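Local coordinates for transcriptional activator PlcR protein (Bacillus thuringiensis, PDB 3U3W) that acts as a virulence-regulating transcription activator that binds DNA together with the quorum-sensing signal peptide PapR, at residues 67-72 with 107-112; 100-105 with 114-119; 194-199 with 223-228; 201-206 with 217-222. All coordinates share one frame; numbering follows the deposited sequence. Where two conformers were deposited one is given.

How the contacts relate
Contact 1 lies at the surface, contact 2 is partly buried, and contacts 3 and 4 are buried. Contacts 1 and 2 share helix 109-125 and touch where F111 packs on E101. Contacts 3 and 4 share helices 192-208 and 212-228, with contact 4 nested inside the loop closed by contact 3, their centres about 10 Å apart. The two pairs lie on opposite sides of the chain's centre. The chemistry follows the place: a loop tyrosine stacks on a histidine in contact 1, leucine packing beside a salt bridge makes contact 2, branched aliphatic side chains beside an ion pair make contact 3, and a close approach at a single alanine, flanked by glutamine and histidine, makes contact 4.

Contact 1. Residues 67-72 with 107-112; sequences LIYSDI and YHPEFQ
H108 ND1 is gripped by one hydrogen bond, from K75 NZ, and the same ammonium group also bonds S70 O, so K75 ties the imidazole to the loop facing it. Acceptance at ND1 is consistent with a neutral ring protonated at NE2. With CG anti to its backbone N (chi1 -173°), H108 lays its ring against Y69 in an offset stack, centroids 4.2 Å apart and planes at 17°. The overlap is at the rims: Y69 CD2 lies 3.4 Å from H108 CD2, and Y69 CB sits over the imidazole face. On the opposite face of the tyrosine, I68 CG2 lies 3.6 Å above the plane, while F111 CB lies 3.7 Å above the far face of the imidazole. The result is a layered order I68, Y69, H108, F111, which restricts both flat groups. At the phenol end, Y69 OH rests 3.5 Å from P109 CD, with the two side chains crossing at about a right angle. Segment 67-72 leads from helix 61-65 into helix 72-87, so Y69 joins the linker between the DNA-binding helices and the regulatory helical array to the start of helix 109-125, while L67 packs on L6 of helix 4-16.

Contact 2. Residues 100-105 with 114-119; sequences NELKKE and FLQWQY
The torsions of L102 (chi1 -90°, chi2 165°) spread its two methyls, one toward L115 and one toward Y119, and make it the hub of the contact. L115 points at helix 91-102, and with CG anti to its carbonyl carbon it sets its methyls against E101 CG and L102. E101 bends at its second side-chain bond (chi2 68°), so that its aliphatic part meets L115 while the carboxylate leads away. L102 CD2 reaches L115 CB at 3.7 Å, the leucines sliding past each other in opposite directions, and the same methyl grazes Q116 CG at 4.1 Å. L102 CD1 lies 3.8 Å from Y119 CB, the two side chains crossing at about a right angle. E101 CG lies 3.8 Å from L115 CD2, the chains crossing obliquely. K104 NZ forms a salt bridge to E101 OE1 at 3.1 Å, arriving from above the carboxylate plane, and R74 NH2 forms another to OE2. These two positive groups lie close together, so the carboxylate probably offsets their repulsion and should remain ionised. Helices 91-102 and 109-125 pair here as a helical hairpin, consistent with a tetratricopeptide-type fold; F78 of helix 72-87 packs against E101 and L115, whereas Q116 and W117 face L141 of helix 131-143.

Contact 3. Residues 194-199 with 223-228; sequences FDVKVR and IEISCR
V196 and I225 form the first shell, V196 CG2 lying 3.6 Å from I225 CG2 as the two chains slide past each other in opposite directions. The valine straddles S226: its CG1 is 3.5 Å from S226 OG, with CG2 almost equally near. I225 CD1 meets a polar pair, approaching D195 OD2 to 3.5 Å and R199 NE to 4.0 Å, the isoleucine crossing both side chains at about a right angle. The next shell fixes these groups. R199, extended from CG to NE, donates from NE to the syn lone pair of D195 OD2 at 3.0 Å, with an N-H...O angle of 147°, a salt bridge between residues one helical turn apart. R199 NH1 makes a probable hydrogen bond to Q218 OE1 on the partner helix, and S226 OG bonds A222 O, which settles the hydroxyl beside the valine. The axes of segments 194-199 and 223-228 approach to 9.5 Å, with 157° between their directions, a nearly antiparallel pair consistent with the tetratricopeptide fold. V196 and I223 also pack on L238 of helix 235-248, K197 salt-bridges the bound peptide's backbone, and F194 and V198 lie against I181 of helix 171-187.

Contact 4. Residues 201-206 with 217-222; sequences NHAKAL and YQVNKA
The close-packed part centres on A203, where A203 CA comes within 5.6 Å of Q218 CA. A203 CB touches V219 CG2 at 3.7 Å and Q218 CB at 4.0 Å, and with only a methyl group there the axes of segments 201-206 and 217-222 approach to 8.7 Å. One turn on, L206 CD1 meets Q218 CG, also at 3.7 Å, the two chains crossing obliquely. That methyl has a second neighbour in its own helix, lying 3.3 Å above one face of the H202 ring, offset toward the rim. The fit is less well matched where H202 meets the amide of Q218: H202 ND1 stands 3.7 Å from Q218 CD, with ring and amide planes 39° apart, too tilted for a parallel stack, and no hydrogen bond joins them. H202 ND1 is buried here without a partner in the model, which may favour a neutral imidazole, whereas Q218, bent at chi2 (-72°), turns OE1 to R199. The loose side is at the exposed Y217, which has Q218 NE2 at its ring edge but does not touch segment 201-206. A203 O accepts a bond from S215 OG near the start of the second helix. With the two segments antiparallel at 161° and a short turn between their helices, 192-208 and 212-228 form a helical hairpin typical of the tetratricopeptide fold, and N201 and K204 bind the peptide backbone.

Contact 1. Residues 67-72 with 107-112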
# COMPACT_ATOMS: atom_id res chain seq x y z
N LEU A 67 16.74 2.80 13.97
CA LEU A 67 18.11 2.38 14.27
C LEU A 67 19.10 3.54 14.47
O LEU A 67 19.92 3.50 15.39
CB LEU A 67 18.63 1.41 13.20
CG LEU A 67 19.94 0.68 13.51
CD1 LEU A 67 19.75 -0.29 14.67
CD2 LEU A 67 20.43 -0.05 12.27
N ILE A 68 19.04 4.56 13.62
CA ILE A 68 20.09 5.59 13.61
C ILE A 68 19.62 7.00 13.97
O ILE A 68 20.20 7.66 14.84
CB ILE A 68 20.85 5.62 12.26
CG1 ILE A 68 21.46 4.24 11.95
CG2 ILE A 68 21.92 6.72 12.27
CD1 ILE A 68 22.28 4.20 10.66
N TYR A 69 18.56 7.47 13.30
CA TYR A 69 18.08 8.84 13.52
C TYR A 69 16.84 8.89 14.41
O TYR A 69 16.11 7.90 14.56
CB TYR A 69 17.86 9.56 12.18
CG TYR A 69 19.06 9.46 11.25
CD1 TYR A 69 20.16 10.29 11.41
CD2 TYR A 69 19.09 8.51 10.22
CE1 TYR A 69 21.27 10.19 10.57
CE2 TYR A 69 20.19 8.41 9.38
CZ TYR A 69 21.28 9.25 9.56
OH TYR A 69 22.38 9.15 8.73
N SER A 70 16.61 10.06 14.99
CA SER A 70 15.59 10.24 16.02
C SER A 70 14.27 10.75 15.46
O SER A 70 14.20 11.21 14.32
CB SER A 70 16.10 11.21 17.09
OG SER A 70 17.30 10.75 17.68
N ASP A 71 13.22 10.65 16.29
CA ASP A 71 11.96 11.32 16.03
C ASP A 71 11.24 10.74 14.80
O ASP A 71 10.52 11.44 14.09
CB ASP A 71 12.22 12.83 15.86
CG ASP A 71 11.11 13.68 16.43
OD1 ASP A 71 10.19 13.12 17.06
OD2 ASP A 71 11.17 14.91 16.24
N ILE A 72 11.43 9.44 14.59
CA ILE A 72 10.96 8.74 13.40
C ILE A 72 9.44 8.74 13.20
O ILE A 72 8.97 8.81 12.07
CB ILE A 72 11.49 7.28 13.36
CG1 ILE A 72 13.03 7.26 13.26
CG2 ILE A 72 10.85 6.50 12.22
CD1 ILE A 72 13.61 7.86 11.95
N TYR A 107 20.33 16.74 11.34
CA TYR A 107 21.04 15.83 10.45
C TYR A 107 20.29 14.52 10.25
O TYR A 107 20.10 13.74 11.20
CB TYR A 107 22.46 15.55 10.97
CG TYR A 107 23.29 14.70 10.01
CD1 TYR A 107 23.71 15.22 8.80
CD2 TYR A 107 23.64 13.39 10.33
CE1 TYR A 107 24.47 14.47 7.91
CE2 TYR A 107 24.40 12.63 9.45
CZ TYR A 107 24.81 13.17 8.24
OH TYR A 107 25.56 12.44 7.35
N HIS A 108 19.88 14.28 9.01
CA HIS A 108 19.19 13.06 8.62
C HIS A 108 19.06 13.09 7.11
O HIS A 108 18.02 13.48 6.58
CB HIS A 108 17.81 12.99 9.28
CG HIS A 108 17.11 11.69 9.04
ND1 HIS A 108 15.96 11.33 9.72
CD2 HIS A 108 17.39 10.66 8.21
CE1 HIS A 108 15.57 10.14 9.30
NE2 HIS A 108 16.42 9.71 8.39
N PRO A 109 20.11 12.66 6.40
CA PRO A 109 20.23 12.93 4.96
C PRO A 109 18.97 12.61 4.15
O PRO A 109 18.53 13.48 3.39
CB PRO A 109 21.41 12.04 4.53
CG PRO A 109 22.24 11.91 5.77
CD PRO A 109 21.26 11.89 6.93
N GLU A 110 18.40 11.42 4.33
CA GLU A 110 17.21 11.02 3.56
C GLU A 110 16.02 11.92 3.82
O GLU A 110 15.30 12.29 2.89
CB GLU A 110 16.84 9.55 3.81
CG GLU A 110 15.42 9.19 3.36
CD GLU A 110 15.00 7.76 3.71
OE1 GLU A 110 15.75 7.02 4.40
OE2 GLU A 110 13.89 7.36 3.29
N PHE A 111 15.78 12.27 5.09
CA PHE A 111 14.67 13.17 5.42
C PHE A 111 14.97 14.58 4.91
O PHE A 111 14.09 15.26 4.40
CB PHE A 111 14.33 13.16 6.92
CG PHE A 111 13.08 13.95 7.28
CD1 PHE A 111 11.84 13.63 6.72
CD2 PHE A 111 13.13 15.00 8.18
CE1 PHE A 111 10.68 14.35 7.06
CE2 PHE A 111 11.98 15.73 8.52
CZ PHE A 111 10.76 15.40 7.96
N GLN A 112 16.22 15.03 5.05
CA GLN A 112 16.60 16.35 4.54
C GLN A 112 16.41 16.40 3.03
O GLN A 112 15.91 17.39 2.50
CB GLN A 112 18.03 16.73 4.94
CG GLN A 112 18.25 16.87 6.45
CD GLN A 112 18.37 18.32 6.92
OE1 GLN A 112 17.38 18.94 7.32
NE2 GLN A 112 19.59 18.85 6.89

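Contact 2. Residues 100-105 with 114-119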
# COMPACT_ATOMS: atom_id res chain seq x y z
N ASN A 100 9.91 25.61 7.56
CA ASN A 100 10.03 25.55 9.02
C ASN A 100 10.82 24.35 9.50
O ASN A 100 11.71 24.48 10.34
CB ASN A 100 8.66 25.60 9.69
CG ASN A 100 8.06 27.00 9.66
OD1 ASN A 100 8.80 27.99 9.57
ND2 ASN A 100 6.74 27.09 9.74
N GLU A 101 10.50 23.19 8.96
CA GLU A 101 11.23 21.98 9.30
C GLU A 101 12.69 22.08 8.88
O GLU A 101 13.59 21.59 9.57
CB GLU A 101 10.56 20.77 8.65
CG GLU A 101 11.14 19.45 9.11
CD GLU A 101 10.82 19.16 10.57
OE1 GLU A 101 9.73 19.60 11.03
OE2 GLU A 101 11.64 18.51 11.26
N LEU A 102 12.93 22.70 7.73
CA LEU A 102 14.27 22.76 7.16
C LEU A 102 15.22 23.59 8.01
O LEU A 102 16.43 23.33 8.05
CB LEU A 102 14.23 23.32 5.73
CG LEU A 102 14.07 22.28 4.63
CD1 LEU A 102 13.66 22.92 3.29
CD2 LEU A 102 15.38 21.50 4.49
N LYS A 103 14.68 24.60 8.69
CA LYS A 103 15.53 25.52 9.43
C LYS A 103 15.90 25.02 10.84
O LYS A 103 16.69 25.65 11.54
CB LYS A 103 14.95 26.95 9.44
CG LYS A 103 13.61 27.10 10.10
CD LYS A 103 13.03 28.49 9.84
CE LYS A 103 14.13 29.57 9.86
NZ LYS A 103 13.83 30.71 10.78
N LYS A 104 15.34 23.87 11.22
CA LYS A 104 15.81 23.15 12.41
C LYS A 104 17.20 22.56 12.17
O LYS A 104 17.89 22.18 13.12
CB LYS A 104 14.85 22.04 12.81
CG LYS A 104 13.45 22.51 13.20
CD LYS A 104 12.59 21.32 13.64
CE LYS A 104 11.11 21.70 13.75
NZ LYS A 104 10.23 20.51 13.99
N GLU A 105 17.62 22.48 10.91
CA GLU A 105 18.97 22.05 10.57
C GLU A 105 19.38 20.69 11.17
O GLU A 105 20.56 20.46 11.41
CB GLU A 105 19.97 23.11 11.02
CG GLU A 105 19.70 24.49 10.45
CD GLU A 105 19.91 24.54 8.95
OE1 GLU A 105 20.69 23.70 8.44
OE2 GLU A 105 19.29 25.40 8.28
N PHE A 114 14.26 14.67 1.25
CA PHE A 114 12.83 14.75 1.03
C PHE A 114 12.31 16.19 1.20
O PHE A 114 11.55 16.69 0.37
CB PHE A 114 12.08 13.80 1.99
CG PHE A 114 10.60 14.02 1.99
CD1 PHE A 114 9.80 13.37 1.08
CD2 PHE A 114 10.03 14.93 2.86
CE1 PHE A 114 8.43 13.59 1.06
CE2 PHE A 114 8.67 15.16 2.86
CZ PHE A 114 7.86 14.49 1.95
N LEU A 115 12.72 16.86 2.27
CA LEU A 115 12.34 18.26 2.50
C LEU A 115 12.76 19.20 1.35
O LEU A 115 11.97 19.99 0.85
CB LEU A 115 12.93 18.77 3.81
CG LEU A 115 12.59 18.04 5.11
CD1 LEU A 115 13.52 18.54 6.21
CD2 LEU A 115 11.11 18.19 5.50
N GLN A 116 14.02 19.08 0.95
CA GLN A 116 14.59 19.89 -0.12
C GLN A 116 13.89 19.66 -1.46
O GLN A 116 13.51 20.63 -2.13
CB GLN A 116 16.10 19.65 -0.24
CG GLN A 116 16.88 20.09 1.00
CD GLN A 116 18.37 20.19 0.77
OE1 GLN A 116 19.06 19.18 0.60
NE2 GLN A 116 18.89 21.42 0.77
N TRP A 117 13.74 18.39 -1.84
CA TRP A 117 12.94 18.02 -3.01
C TRP A 117 11.59 18.74 -2.98
O TRP A 117 11.26 19.48 -3.90
CB TRP A 117 12.79 16.48 -3.11
CG TRP A 117 11.60 15.97 -3.88
CD1 TRP A 117 11.07 16.48 -5.03
CD2 TRP A 117 10.78 14.84 -3.53
NE1 TRP A 117 9.97 15.74 -5.42
CE2 TRP A 117 9.77 14.73 -4.51
CE3 TRP A 117 10.80 13.91 -2.49
CZ2 TRP A 117 8.80 13.75 -4.47
CZ3 TRP A 117 9.83 12.92 -2.46
CH2 TRP A 117 8.84 12.85 -3.44
N GLN A 118 10.84 18.57 -1.89
CA GLN A 118 9.51 19.17 -1.82
C GLN A 118 9.55 20.70 -1.82
O GLN A 118 8.66 21.37 -2.36
CB GLN A 118 8.75 18.67 -0.58
CG GLN A 118 8.43 17.19 -0.61
CD GLN A 118 7.30 16.84 -1.59
OE1 GLN A 118 6.49 17.70 -1.97
NE2 GLN A 118 7.24 15.58 -1.99
N TYR A 119 10.58 21.26 -1.20
CA TYR A 119 10.70 22.71 -1.08
C TYR A 119 10.96 23.37 -2.44
O TYR A 119 10.31 24.35 -2.79
CB TYR A 119 11.78 23.06 -0.04
CG TYR A 119 12.42 24.43 -0.14
CD1 TYR A 119 11.77 25.58 0.31
CD2 TYR A 119 13.71 24.56 -0.62
CE1 TYR A 119 12.39 26.83 0.22
CE2 TYR A 119 14.33 25.78 -0.71
CZ TYR A 119 13.67 26.92 -0.29
OH TYR A 119 14.33 28.13 -0.40

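Contact 3. Residues 194-199 with 223-228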
# COMPACT_ATOMS: atom_id res chain seq x y z
N PHE A 194 3.04 4.65 -8.05
CA PHE A 194 4.01 5.51 -8.72
C PHE A 194 4.03 5.30 -10.24
O PHE A 194 4.04 6.26 -11.00
CB PHE A 194 5.42 5.35 -8.13
CG PHE A 194 6.41 6.33 -8.68
CD1 PHE A 194 6.15 7.70 -8.65
CD2 PHE A 194 7.60 5.89 -9.25
CE1 PHE A 194 7.06 8.60 -9.17
CE2 PHE A 194 8.53 6.79 -9.78
CZ PHE A 194 8.26 8.14 -9.74
N ASP A 195 4.03 4.04 -10.66
CA ASP A 195 3.92 3.65 -12.06
C ASP A 195 2.75 4.39 -12.72
O ASP A 195 2.87 4.90 -13.83
CB ASP A 195 3.68 2.14 -12.13
CG ASP A 195 4.07 1.52 -13.48
OD1 ASP A 195 5.12 0.84 -13.53
OD2 ASP A 195 3.32 1.67 -14.47
N VAL A 196 1.60 4.43 -12.03
CA VAL A 196 0.43 5.07 -12.59
C VAL A 196 0.68 6.56 -12.74
O VAL A 196 0.28 7.19 -13.72
CB VAL A 196 -0.83 4.86 -11.70
CG1 VAL A 196 -1.94 5.80 -12.10
CG2 VAL A 196 -1.31 3.43 -11.78
N LYS A 197 1.35 7.14 -11.75
CA LYS A 197 1.60 8.55 -11.76
C LYS A 197 2.56 8.93 -12.91
O LYS A 197 2.31 9.89 -13.64
CB LYS A 197 2.17 9.00 -10.41
CG LYS A 197 2.65 10.43 -10.44
CD LYS A 197 3.45 10.79 -9.21
CE LYS A 197 2.56 10.96 -8.00
NZ LYS A 197 3.34 11.41 -6.82
N VAL A 198 3.65 8.17 -13.05
CA VAL A 198 4.61 8.40 -14.14
C VAL A 198 3.94 8.25 -15.50
O VAL A 198 4.17 9.07 -16.39
CB VAL A 198 5.83 7.44 -14.10
CG1 VAL A 198 6.79 7.76 -15.26
CG2 VAL A 198 6.56 7.56 -12.78
N ARG A 199 3.13 7.21 -15.69
CA ARG A 199 2.44 7.05 -16.97
C ARG A 199 1.52 8.23 -17.28
O ARG A 199 1.36 8.63 -18.44
CB ARG A 199 1.68 5.74 -17.07
CG ARG A 199 2.58 4.53 -17.09
CD ARG A 199 1.83 3.25 -17.43
NE ARG A 199 2.75 2.12 -17.36
CZ ARG A 199 3.53 1.71 -18.36
NH1 ARG A 199 3.49 2.32 -19.55
NH2 ARG A 199 4.34 0.68 -18.17
N ILE A 223 -5.01 3.55 -16.39
CA ILE A 223 -6.37 3.23 -15.94
C ILE A 223 -6.53 1.75 -15.58
O ILE A 223 -7.15 1.43 -14.57
CB ILE A 223 -7.42 3.63 -17.00
CG1 ILE A 223 -7.38 5.16 -17.22
CG2 ILE A 223 -8.82 3.10 -16.63
CD1 ILE A 223 -8.54 5.73 -18.05
N GLU A 224 -5.98 0.87 -16.41
CA GLU A 224 -6.03 -0.56 -16.13
C GLU A 224 -5.31 -0.89 -14.82
O GLU A 224 -5.85 -1.60 -13.97
CB GLU A 224 -5.43 -1.37 -17.28
CG GLU A 224 -5.24 -2.86 -16.98
CD GLU A 224 -3.99 -3.45 -17.65
OE1 GLU A 224 -3.90 -3.41 -18.89
OE2 GLU A 224 -3.10 -3.94 -16.92
N ILE A 225 -4.10 -0.37 -14.67
CA ILE A 225 -3.34 -0.57 -13.44
C ILE A 225 -4.09 -0.03 -12.22
O ILE A 225 -4.09 -0.65 -11.17
CB ILE A 225 -1.95 0.08 -13.50
CG1 ILE A 225 -1.14 -0.54 -14.65
CG2 ILE A 225 -1.21 -0.11 -12.16
CD1 ILE A 225 0.15 0.19 -14.94
N SER A 226 -4.72 1.12 -12.38
CA SER A 226 -5.47 1.73 -11.30
C SER A 226 -6.65 0.86 -10.85
O SER A 226 -6.82 0.63 -9.66
CB SER A 226 -5.98 3.11 -11.71
OG SER A 226 -4.90 4.02 -11.81
N CYS A 227 -7.45 0.38 -11.80
CA CYS A 227 -8.57 -0.51 -11.45
C CYS A 227 -8.14 -1.83 -10.80
O CYS A 227 -8.76 -2.29 -9.85
CB CYS A 227 -9.46 -0.76 -12.66
SG CYS A 227 -10.24 0.76 -13.23
N ARG A 228 -7.06 -2.41 -11.29
CA ARG A 228 -6.55 -3.66 -10.75
C ARG A 228 -6.06 -3.52 -9.31
O ARG A 228 -6.18 -4.45 -8.52
CB ARG A 228 -5.44 -4.24 -11.64
CG ARG A 228 -4.69 -5.39 -11.00
CD ARG A 228 -3.84 -6.16 -12.01
NE ARG A 228 -2.86 -5.31 -12.68
CZ ARG A 228 -1.76 -4.86 -12.10
NH1 ARG A 228 -1.48 -5.19 -10.84
NH2 ARG A 228 -0.92 -4.08 -12.78

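Contact 4. Residues 201-206 with 217-222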
# COMPACT_ATOMS: atom_id res chain seq x y z
N ASN A 201 1.93 11.43 -16.29
CA ASN A 201 2.72 12.61 -16.60
C ASN A 201 3.28 12.43 -18.00
O ASN A 201 3.21 13.33 -18.82
CB ASN A 201 3.86 12.80 -15.59
CG ASN A 201 3.37 13.26 -14.21
OD1 ASN A 201 2.36 13.96 -14.08
ND2 ASN A 201 4.11 12.86 -13.16
N HIS A 202 3.80 11.23 -18.24
CA HIS A 202 4.26 10.80 -19.56
C HIS A 202 3.16 11.01 -20.61
O HIS A 202 3.43 11.54 -21.69
CB HIS A 202 4.68 9.33 -19.50
CG HIS A 202 5.36 8.84 -20.73
ND1 HIS A 202 5.63 7.51 -20.95
CD2 HIS A 202 5.83 9.51 -21.81
CE1 HIS A 202 6.23 7.37 -22.12
NE2 HIS A 202 6.37 8.57 -22.66
N ALA A 203 1.93 10.59 -20.29
CA ALA A 203 0.82 10.76 -21.22
C ALA A 203 0.59 12.23 -21.53
O ALA A 203 0.36 12.58 -22.68
CB ALA A 203 -0.44 10.15 -20.68
N LYS A 204 0.66 13.08 -20.51
CA LYS A 204 0.49 14.52 -20.71
C LYS A 204 1.54 15.07 -21.67
O LYS A 204 1.21 15.82 -22.58
CB LYS A 204 0.51 15.29 -19.38
CG LYS A 204 -0.75 15.11 -18.52
CD LYS A 204 -0.60 15.85 -17.18
CE LYS A 204 -0.48 17.35 -17.39
NZ LYS A 204 -1.70 17.86 -18.04
N ALA A 205 2.80 14.70 -21.45
CA ALA A 205 3.92 15.08 -22.31
C ALA A 205 3.78 14.59 -23.78
O ALA A 205 4.04 15.34 -24.72
CB ALA A 205 5.25 14.61 -21.70
N LEU A 206 3.37 13.33 -23.97
CA LEU A 206 3.10 12.79 -25.29
C LEU A 206 2.01 13.60 -25.98
O LEU A 206 2.13 13.93 -27.17
CB LEU A 206 2.71 11.30 -25.22
CG LEU A 206 3.87 10.38 -24.78
CD1 LEU A 206 3.42 9.05 -24.19
CD2 LEU A 206 4.85 10.16 -25.92
N TYR A 217 -2.52 5.38 -25.23
CA TYR A 217 -1.94 4.10 -24.85
C TYR A 217 -1.50 4.12 -23.40
O TYR A 217 -1.87 3.23 -22.61
CB TYR A 217 -0.76 3.74 -25.74
CG TYR A 217 0.02 2.54 -25.25
CD1 TYR A 217 -0.45 1.25 -25.48
CD2 TYR A 217 1.21 2.70 -24.56
CE1 TYR A 217 0.27 0.14 -25.01
CE2 TYR A 217 1.94 1.61 -24.11
CZ TYR A 217 1.46 0.33 -24.34
OH TYR A 217 2.17 -0.76 -23.89
N GLN A 218 -0.70 5.12 -23.04
CA GLN A 218 -0.24 5.27 -21.67
C GLN A 218 -1.40 5.50 -20.71
O GLN A 218 -1.41 4.93 -19.62
CB GLN A 218 0.77 6.40 -21.55
CG GLN A 218 2.05 6.14 -22.31
CD GLN A 218 2.90 5.09 -21.63
OE1 GLN A 218 2.74 4.82 -20.44
NE2 GLN A 218 3.79 4.47 -22.39
N VAL A 219 -2.37 6.31 -21.12
CA VAL A 219 -3.56 6.59 -20.30
C VAL A 219 -4.35 5.31 -19.97
O VAL A 219 -4.64 5.04 -18.80
CB VAL A 219 -4.51 7.61 -20.97
CG1 VAL A 219 -5.85 7.64 -20.26
CG2 VAL A 219 -3.90 8.98 -20.94
N ASN A 220 -4.65 4.53 -21.00
CA ASN A 220 -5.41 3.29 -20.82
C ASN A 220 -4.67 2.24 -20.02
O ASN A 220 -5.26 1.51 -19.23
CB ASN A 220 -5.85 2.71 -22.17
CG ASN A 220 -6.97 3.51 -22.80
OD1 ASN A 220 -7.74 4.17 -22.11
ND2 ASN A 220 -7.05 3.45 -24.12
N LYS A 221 -3.36 2.17 -20.24
CA LYS A 221 -2.51 1.31 -19.44
C LYS A 221 -2.61 1.73 -17.96
O LYS A 221 -2.79 0.89 -17.08
CB LYS A 221 -1.06 1.40 -19.92
CG LYS A 221 -0.17 0.29 -19.40
CD LYS A 221 0.13 -0.72 -20.49
CE LYS A 221 -1.15 -1.19 -21.19
NZ LYS A 221 -0.98 -2.50 -21.91
N ALA A 222 -2.53 3.03 -17.69
CA ALA A 222 -2.55 3.50 -16.31
C ALA A 222 -3.94 3.30 -15.65
O ALA A 222 -4.02 2.89 -14.50
CB ALA A 222 -2.05 4.95 -16.23